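Side-chain contact in beta-glucosidase (Chaetomella raphigera, PDB 6JXG), which probably hydrolyses terminal, non-reducing beta-D-glucosyl residues, releasing beta-D-glucose during cellulose breakdown: residues 144-149 against 192-197. Residues are numbered along the deposited sequence; the frame is centred on the assembly and turned at random.
Sequences GMQDAG and ANVASI
The nearest CA atoms across the contact, those of Gln-146 and Val-194, are 8.0 Å apart, a spacing that the Gln-146 side chain bridges, from the C-terminal part of helix 131-147 to the loop leading into strand 196-199. The setting is the family 3 N-terminal domain, of the TIM-barrel clan: helix 184-191 ends, the chain turns, and the next parallel strand begins. A Schellman motif makes that turn, with Asn-193 at positive phi (69°) as its C-prime residue. Across the gap, the Gln-146 carboxamide bonds two backbone groups that flank Val-194. Its NE2 donates to Asn-193 O at 2.9 Å; the bond is nearly straight (163° at the hydrogen), and the acceptor lies close to the amide plane, although NE2 itself sits well above the carbonyl plane of Asn-193. OE1 accepts a hydrogen bond from Ala-195 N at 3.0 Å, the donor lying in the plane of the Gln-146 side-chain carbonyl and on a lone pair. CG lies anti to the carbonyl carbon (chi1 -58°), and the chain runs extended beyond it, which carries the amide to the loop. Two donors grip OE1, since Ala-152 N of strand 151-157 also bonds it; one oxygen thus joins helix, loop and neighbouring strand, and the bonds at both ends fix the amide's rotation. A leucine here would probably leave Ala-195 N and Ala-152 N without their shared acceptor and Asn-193 O without this donor. The Asn-193 carboxamide is hydrogen-bonded to other partners, OD1 to Trp-6 NE1 and ND2 to Asp-5 OD2. Beside the polar pair, Ala-195 points its methyl toward the helix, and CB comes within 3.4 Å of Gln-146 OE1.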
loop_
_atom_site.group_PDB
_atom_site.type_symbol
_atom_site.label_atom_id
_atom_site.label_comp_id
_atom_site.label_asym_id
_atom_site.label_seq_id
_atom_site.Cartn_x
_atom_site.Cartn_y
_atom_site.Cartn_z
ATOM N N GLY A 144 9.569 4.391 -9.402
ATOM C CA GLY A 144 10.283 5.373 -8.627
ATOM C C GLY A 144 11.491 4.803 -7.924
ATOM O O GLY A 144 12.607 5.343 -7.983
ATOM N N MET A 145 11.258 3.774 -7.141
ATOM C CA MET A 145 12.309 3.160 -6.358
ATOM C C MET A 145 13.487 2.710 -7.228
ATOM O O MET A 145 14.670 3.017 -6.938
ATOM C CB MET A 145 11.747 1.950 -5.631
ATOM C CG MET A 145 10.858 2.287 -4.449
ATOM S SD MET A 145 10.014 0.853 -3.711
ATOM C CE MET A 145 11.332 0.046 -2.802
ATOM N N GLN A 146 13.149 1.988 -8.277
ATOM C CA GLN A 146 14.165 1.420 -9.158
ATOM C C GLN A 146 14.814 2.485 -10.073
ATOM O O GLN A 146 16.012 2.381 -10.381
ATOM C CB GLN A 146 13.624 0.220 -9.914
ATOM C CG GLN A 146 13.139 -0.853 -8.931
ATOM C CD GLN A 146 12.932 -2.222 -9.476
ATOM O OE1 GLN A 146 12.804 -3.189 -8.698
ATOM N NE2 GLN A 146 12.810 -2.348 -10.774
ATOM N N ASP A 147 14.085 3.535 -10.404
ATOM C CA ASP A 147 14.728 4.668 -11.074
ATOM C C ASP A 147 15.832 5.273 -10.163
ATOM O O ASP A 147 16.816 5.732 -10.698
ATOM C CB ASP A 147 13.709 5.773 -11.454
ATOM C CG ASP A 147 12.876 5.453 -12.662
ATOM O OD1 ASP A 147 13.124 4.456 -13.376
ATOM O OD2 ASP A 147 11.942 6.272 -12.921
ATOM N N ALA A 148 15.670 5.267 -8.822
ATOM C CA ALA A 148 16.678 5.716 -7.867
ATOM C C ALA A 148 17.808 4.778 -7.707
ATOM O O ALA A 148 18.751 5.111 -7.037
ATOM C CB ALA A 148 16.050 5.971 -6.478
ATOM N N GLY A 149 17.672 3.546 -8.185
ATOM C CA GLY A 149 18.753 2.598 -8.222
ATOM C C GLY A 149 18.689 1.449 -7.199
ATOM O O GLY A 149 19.622 0.611 -7.158
ATOM N N ALA A 192 6.020 -3.787 -14.390
ATOM C CA ALA A 192 6.879 -2.669 -14.139
ATOM C C ALA A 192 8.359 -3.074 -13.814
ATOM O O ALA A 192 9.067 -2.318 -13.241
ATOM C CB ALA A 192 6.324 -1.825 -13.008
ATOM N N ASN A 193 8.714 -4.334 -14.025
ATOM C CA ASN A 193 10.132 -4.834 -13.891
ATOM C C ASN A 193 10.611 -4.839 -12.473
ATOM O O ASN A 193 11.784 -4.695 -12.180
ATOM C CB ASN A 193 11.092 -4.077 -14.791
ATOM C CG ASN A 193 10.868 -4.421 -16.255
ATOM O OD1 ASN A 193 10.653 -5.580 -16.613
ATOM N ND2 ASN A 193 10.842 -3.407 -17.087
ATOM N N VAL A 194 9.676 -5.057 -11.559
ATOM C CA VAL A 194 10.086 -5.334 -10.156
ATOM C C VAL A 194 11.213 -6.377 -10.063
ATOM O O VAL A 194 11.193 -7.465 -10.672
ATOM C CB VAL A 194 8.918 -5.623 -9.220
ATOM C CG1 VAL A 194 8.489 -7.072 -9.311
ATOM C CG2 VAL A 194 9.260 -5.283 -7.756
ATOM N N ALA A 195 12.229 -6.033 -9.282
ATOM C CA ALA A 195 13.443 -6.894 -9.179
ATOM C C ALA A 195 13.240 -8.187 -8.437
ATOM O O ALA A 195 13.906 -9.222 -8.717
ATOM C CB ALA A 195 14.574 -6.078 -8.537
ATOM N N SER A 196 12.353 -8.146 -7.427
ATOM C CA SER A 196 12.146 -9.293 -6.514
ATOM C C SER A 196 10.708 -9.345 -5.999
ATOM O O SER A 196 9.978 -8.335 -6.027
ATOM C CB SER A 196 13.136 -9.275 -5.322
ATOM O OG SER A 196 12.886 -8.189 -4.478
ATOM N N ILE A 197 10.304 -10.521 -5.568
ATOM C CA ILE A 197 8.992 -10.709 -4.962
ATOM C C ILE A 197 9.219 -11.583 -3.763
ATOM O O ILE A 197 10.058 -12.488 -3.798
ATOM C CB ILE A 197 8.043 -11.440 -5.961
ATOM C CG1 ILE A 197 7.650 -10.494 -7.138
ATOM C CG2 ILE A 197 6.848 -11.981 -5.238
ATOM C CD1 ILE A 197 7.019 -11.217 -8.279
#